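Local coordinates for lumazine-binding protein (Silicibacter pomeroyi DSS-3, PDB 3FKA) that is of unknown function but has an NTF2-like fold and belongs to a putative lumazine-binding family, consistent with binding a small molecule in its cone-shaped interior, at residues A13-Y18 / L86-D91; A9-L14 / L101-H106. One frame throughout, in Å; residues are numbered along the deposited sequence.

Interaction 1 (A13-Y18 / L86-D91); sequences ALVETY and LHVEND
V15 of helix 4-24 and V88 of strand 83-92 meet tip to tip and carry the apolar part of this contact. Methyl CG1 of V15 lies 3.8 Å from V88 CG1 and is just as near V88 CG2, so it rests against the fork of the opposing valine. With CG1 anti to its backbone N (chi1 175°), V15 turns its other methyl toward the start of the strand segment, where V15 CG2 meets L86 CD1 at 4.1 Å; these two side chains cross obliquely. An alanine in place of V15 would lose both methyls and would probably open a gap between helix and strand, leaving V88 CG1 and L86 CD1 without their partner across the contact.

The polar part lies one helical turn further on. Y18 crosses N90 at about a right angle, the ring and amide planes 76° apart. N90 ND2 comes within 3.8 Å of Y18 OH and 4.0 Å of Y18 CE2, a touch without a hydrogen bond. Both groups instead bond to D99 OD2 on the neighbouring strand 95-106, a shared acceptor that brings the hydroxyl of Y18 and the amide of N90 to the same carboxylate oxygen; Y18 OH also has a weak hydrogen bond with K115 NZ.

The segments run at 33° to each other, their axes 10.8 Å apart at closest approach. No hydrogen bond joins helix to strand directly. All five touching residues are buried; V15, V88 and L86 meet by apolar contacts, while Y18 OH and N90 ND2 are satisfied by D99. An unidentified molecule, probably from the crystallisation liquor, lies about 3 Å from the side chain of N90 at nearest atoms, which is consistent with this polar end facing a pocket.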
loop_
_atom_site.group_PDB
_atom_site.type_symbol
_atom_site.label_atom_id
_atom_site.label_comp_id
_atom_site.label_asym_id
_atom_site.label_seq_id
_atom_site.Cartn_x
_atom_site.Cartn_y
_atom_site.Cartn_z
ATOM N N ALA B 13 -10.671 -0.700 14.280
ATOM C CA ALA B 13 -10.976 -1.005 15.700
ATOM C C ALA B 13 -9.921 -1.942 16.272
ATOM O O ALA B 13 -9.497 -1.764 17.417
ATOM C CB ALA B 13 -12.338 -1.633 15.852
ATOM N N LEU B 14 -9.533 -2.954 15.495
ATOM C CA LEU B 14 -8.503 -3.911 15.894
ATOM C C LEU B 14 -7.199 -3.190 16.206
ATOM O O LEU B 14 -6.565 -3.493 17.216
ATOM C CB LEU B 14 -8.291 -4.977 14.814
ATOM C CG LEU B 14 -7.185 -6.015 15.040
ATOM C CD1 LEU B 14 -7.491 -6.830 16.262
ATOM C CD2 LEU B 14 -7.033 -6.917 13.793
ATOM N N VAL B 15 -6.797 -2.237 15.364
ATOM C CA VAL B 15 -5.554 -1.483 15.594
ATOM C C VAL B 15 -5.641 -0.700 16.913
ATOM O O VAL B 15 -4.709 -0.705 17.697
ATOM C CB VAL B 15 -5.233 -0.524 14.447
ATOM C CG1 VAL B 15 -4.008 0.316 14.803
ATOM C CG2 VAL B 15 -4.978 -1.310 13.173
ATOM N N GLU B 16 -6.770 -0.034 17.147
ATOM C CA GLU B 16 -6.963 0.702 18.386
ATOM C C GLU B 16 -6.873 -0.240 19.606
ATOM O O GLU B 16 -6.221 0.080 20.596
ATOM C CB GLU B 16 -8.292 1.446 18.386
ATOM C CG GLU B 16 -8.494 2.259 19.678
ATOM C CD GLU B 16 -9.695 3.195 19.635
ATOM O OE1 GLU B 16 -10.515 3.138 18.696
ATOM O OE2 GLU B 16 -9.823 4.015 20.570
ATOM N N THR B 17 -7.503 -1.404 19.511
ATOM C CA THR B 17 -7.466 -2.391 20.584
ATOM C C THR B 17 -6.030 -2.849 20.833
ATOM O O THR B 17 -5.586 -2.967 21.983
ATOM C CB THR B 17 -8.377 -3.587 20.265
ATOM O OG1 THR B 17 -9.726 -3.113 20.138
ATOM C CG2 THR B 17 -8.298 -4.602 21.374
ATOM N N TYR B 18 -5.329 -3.128 19.733
ATOM C CA TYR B 18 -3.934 -3.533 19.785
ATOM C C TYR B 18 -3.035 -2.519 20.478
ATOM O O TYR B 18 -2.350 -2.864 21.441
ATOM C CB TYR B 18 -3.417 -3.856 18.352
ATOM C CG TYR B 18 -1.939 -3.701 18.180
ATOM C CD1 TYR B 18 -1.062 -4.471 18.902
ATOM C CD2 TYR B 18 -1.419 -2.779 17.273
ATOM C CE1 TYR B 18 0.274 -4.309 18.757
ATOM C CE2 TYR B 18 -0.079 -2.604 17.122
ATOM C CZ TYR B 18 0.779 -3.359 17.863
ATOM O OH TYR B 18 2.138 -3.155 17.687
ATOM N N LEU B 86 -1.564 -4.360 7.365
ATOM C CA LEU B 86 -1.632 -2.990 7.863
ATOM C C LEU B 86 -0.287 -2.421 8.231
ATOM O O LEU B 86 0.563 -3.139 8.756
ATOM C CB LEU B 86 -2.450 -2.961 9.164
ATOM C CG LEU B 86 -3.961 -3.237 9.403
ATOM C CD1 LEU B 86 -4.844 -2.002 9.165
ATOM C CD2 LEU B 86 -4.472 -4.477 8.636
ATOM N N HIS B 87 -0.109 -1.130 7.994
ATOM C CA HIS B 87 1.100 -0.386 8.375
ATOM C C HIS B 87 0.585 0.575 9.450
ATOM O O HIS B 87 -0.235 1.460 9.156
ATOM C CB HIS B 87 1.793 0.338 7.221
ATOM C CG HIS B 87 2.891 1.270 7.640
ATOM N ND1 HIS B 87 3.357 2.283 6.825
ATOM C CD2 HIS B 87 3.576 1.379 8.802
ATOM C CE1 HIS B 87 4.320 2.936 7.451
ATOM N NE2 HIS B 87 4.474 2.408 8.653
ATOM N N VAL B 88 1.063 0.393 10.682
ATOM C CA VAL B 88 0.697 1.213 11.795
ATOM C C VAL B 88 1.924 1.887 12.405
ATOM O O VAL B 88 2.970 1.233 12.556
ATOM C CB VAL B 88 0.020 0.361 12.947
ATOM C CG1 VAL B 88 -0.434 1.238 14.138
ATOM C CG2 VAL B 88 -1.178 -0.460 12.411
ATOM N N GLU B 89 1.811 3.186 12.684
ATOM C CA GLU B 89 2.844 3.955 13.357
ATOM C C GLU B 89 2.434 4.005 14.798
ATOM O O GLU B 89 1.268 4.245 15.070
ATOM C CB GLU B 89 2.905 5.408 12.916
ATOM C CG GLU B 89 3.279 5.685 11.501
ATOM C CD GLU B 89 3.339 7.189 11.221
ATOM O OE1 GLU B 89 2.757 7.985 11.982
ATOM O OE2 GLU B 89 3.980 7.594 10.240
ATOM N N ASN B 90 3.349 3.775 15.734
ATOM C CA ASN B 90 2.947 3.863 17.142
ATOM C C ASN B 90 4.118 4.073 18.069
ATOM O O ASN B 90 5.234 3.762 17.721
ATOM C CB ASN B 90 2.119 2.652 17.570
ATOM C CG ASN B 90 2.856 1.363 17.472
ATOM O OD1 ASN B 90 3.782 1.113 18.227
ATOM N ND2 ASN B 90 2.381 0.483 16.622
ATOM N N ASP B 91 3.828 4.654 19.225
ATOM C CA ASP B 91 4.819 4.868 20.251
ATOM C C ASP B 91 4.640 3.790 21.295
ATOM O O ASP B 91 3.520 3.401 21.600
ATOM C CB ASP B 91 4.677 6.213 20.956
ATOM C CG ASP B 91 5.122 7.372 20.119
ATOM O OD1 ASP B 91 5.742 7.142 19.078
ATOM O OD2 ASP B 91 4.892 8.529 20.525
#

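Interaction 2 (A9-L14 / L101-H106); sequences AALTAL and LTVLLH
V103 presents one methyl, CG1, to two leucines of helix 4-24, and the whole contact turns on it. L14 CD2 is the closer partner, 3.6 Å from V103 CG1, while L11 CD2 stands 3.9 Å from the same methyl and 4.2 Å from V103 CB. In both pairs the leucine and valine side chains run alongside one another, antiparallel, rather than meeting head on. The two leucines start differently. The bond from CA to CB of L14 points toward the strand, and the side chain extends with CG anti to the backbone N (chi1 177°). L11 leaves the helix at a less direct angle, and with CG beside its backbone N (chi1 -71°) the far end of the chain swings in until CD2 arrives next to V103. One turn of helix thus offers two CD2 methyls to a single valine branch, a purely apolar and modest contact that buries 103 Å² in all, with L11 and V103 having the nearest CA atoms.

Around this point L11 also packs on A84 and V77 of strands 83-92 and 72-80 and on W110 of strand 109-119. The helix lies over strands 72-80, 83-92, 95-106 and 109-119, as expected of the helix packed against the concave face of an NTF2-like sheet, whereas L104, pointing away from the helix, packs on L48 of the second subunit.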
loop_
_atom_site.group_PDB
_atom_site.type_symbol
_atom_site.label_atom_id
_atom_site.label_comp_id
_atom_site.label_asym_id
_atom_site.label_seq_id
_atom_site.Cartn_x
_atom_site.Cartn_y
_atom_site.Cartn_z
ATOM N N ALA B 9 -13.373 -0.846 8.780
ATOM C CA ALA B 9 -13.791 -0.315 10.085
ATOM C C ALA B 9 -13.394 -1.307 11.205
ATOM O O ALA B 9 -12.877 -0.916 12.269
ATOM C CB ALA B 9 -15.291 -0.033 10.087
ATOM N N ALA B 10 -13.594 -2.602 10.961
ATOM C CA ALA B 10 -13.219 -3.636 11.957
ATOM C C ALA B 10 -11.706 -3.677 12.218
ATOM O O ALA B 10 -11.250 -3.804 13.368
ATOM C CB ALA B 10 -13.727 -5.002 11.529
ATOM N N LEU B 11 -10.930 -3.530 11.146
ATOM C CA LEU B 11 -9.468 -3.518 11.214
ATOM C C LEU B 11 -8.979 -2.266 11.951
ATOM O O LEU B 11 -8.020 -2.332 12.727
ATOM C CB LEU B 11 -8.870 -3.643 9.792
ATOM C CG LEU B 11 -9.020 -5.025 9.140
ATOM C CD1 LEU B 11 -8.867 -4.944 7.573
ATOM C CD2 LEU B 11 -8.074 -6.056 9.747
ATOM N N THR B 12 -9.661 -1.139 11.732
ATOM C CA THR B 12 -9.339 0.120 12.399
ATOM C C THR B 12 -9.550 -0.068 13.911
ATOM O O THR B 12 -8.693 0.354 14.712
ATOM C CB THR B 12 -10.174 1.294 11.819
ATOM O OG1 THR B 12 -9.862 1.440 10.418
ATOM C CG2 THR B 12 -9.862 2.580 12.523
ATOM N N ALA B 13 -10.671 -0.700 14.280
ATOM C CA ALA B 13 -10.976 -1.005 15.700
ATOM C C ALA B 13 -9.921 -1.942 16.272
ATOM O O ALA B 13 -9.497 -1.764 17.417
ATOM C CB ALA B 13 -12.338 -1.633 15.852
ATOM N N LEU B 14 -9.533 -2.954 15.495
ATOM C CA LEU B 14 -8.503 -3.911 15.894
ATOM C C LEU B 14 -7.199 -3.190 16.206
ATOM O O LEU B 14 -6.565 -3.493 17.216
ATOM C CB LEU B 14 -8.291 -4.977 14.814
ATOM C CG LEU B 14 -7.185 -6.015 15.040
ATOM C CD1 LEU B 14 -7.491 -6.830 16.262
ATOM C CD2 LEU B 14 -7.033 -6.917 13.793
ATOM N N LEU B 101 1.573 -5.503 10.064
ATOM C CA LEU B 101 0.756 -6.581 10.604
ATOM C C LEU B 101 0.077 -7.397 9.505
ATOM O O LEU B 101 -0.371 -6.809 8.538
ATOM C CB LEU B 101 -0.355 -5.977 11.473
ATOM C CG LEU B 101 -0.085 -5.060 12.684
ATOM C CD1 LEU B 101 -1.395 -4.366 13.140
ATOM C CD2 LEU B 101 0.556 -5.776 13.865
ATOM N N THR B 102 0.013 -8.725 9.650
ATOM C CA THR B 102 -0.712 -9.605 8.717
ATOM C C THR B 102 -1.900 -10.024 9.592
ATOM O O THR B 102 -1.715 -10.314 10.794
ATOM C CB THR B 102 0.072 -10.802 8.163
ATOM O OG1 THR B 102 0.693 -11.527 9.228
ATOM C CG2 THR B 102 1.136 -10.305 7.204
ATOM N N VAL B 103 -3.103 -10.043 9.009
ATOM C CA VAL B 103 -4.327 -10.299 9.767
ATOM C C VAL B 103 -5.224 -11.217 8.960
ATOM O O VAL B 103 -5.231 -11.133 7.719
ATOM C CB VAL B 103 -5.081 -8.968 10.040
ATOM C CG1 VAL B 103 -6.130 -9.134 11.154
ATOM C CG2 VAL B 103 -4.115 -7.820 10.438
ATOM N N LEU B 104 -5.968 -12.069 9.657
ATOM C CA LEU B 104 -6.878 -13.015 9.033
ATOM C C LEU B 104 -8.267 -12.874 9.633
ATOM O O LEU B 104 -8.406 -12.778 10.851
ATOM C CB LEU B 104 -6.424 -14.440 9.268
ATOM C CG LEU B 104 -7.213 -15.581 8.616
ATOM C CD1 LEU B 104 -6.995 -15.622 7.093
ATOM C CD2 LEU B 104 -6.828 -16.931 9.245
ATOM N N LEU B 105 -9.277 -12.879 8.772
ATOM C CA LEU B 105 -10.669 -12.854 9.184
ATOM C C LEU B 105 -10.974 -14.319 9.430
ATOM O O LEU B 105 -11.048 -15.087 8.472
ATOM C CB LEU B 105 -11.576 -12.288 8.100
ATOM C CG LEU B 105 -13.091 -12.349 8.344
ATOM C CD1 LEU B 105 -13.514 -11.587 9.574
ATOM C CD2 LEU B 105 -13.799 -11.809 7.106
ATOM N N HIS B 106 -11.200 -14.695 10.683
ATOM C CA HIS B 106 -11.428 -16.095 11.020
ATOM C C HIS B 106 -12.557 -16.203 12.034
ATOM O O HIS B 106 -12.550 -15.507 13.058
ATOM C CB HIS B 106 -10.132 -16.689 11.554
ATOM C CG HIS B 106 -10.241 -18.121 11.954
ATOM N ND1 HIS B 106 -10.468 -19.134 11.044
ATOM C CD2 HIS B 106 -10.103 -18.716 13.157
ATOM C CE1 HIS B 106 -10.521 -20.287 11.687
ATOM N NE2 HIS B 106 -10.299 -20.063 12.969
#

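The two interactions lie about 10 Å apart, centre to centre, and share A13 and L14 of helix 4-24. Interaction 2 takes the earlier part of the helix and interaction 1 the later part; along the chain the strand segments follow in the order 86-91, then 101-106, on consecutive strands that are antiparallel neighbours in the mixed sheet. They are joined directly: L86 O probably accepts a hydrogen bond from L101 N at 2.9 Å, and L86 CD2 packs on V103 CG2 at 3.8 Å. Together they fix the N-terminal helix to the sheet that it covers, a basic element of the NTF2-like fold, and both also touch the second subunit.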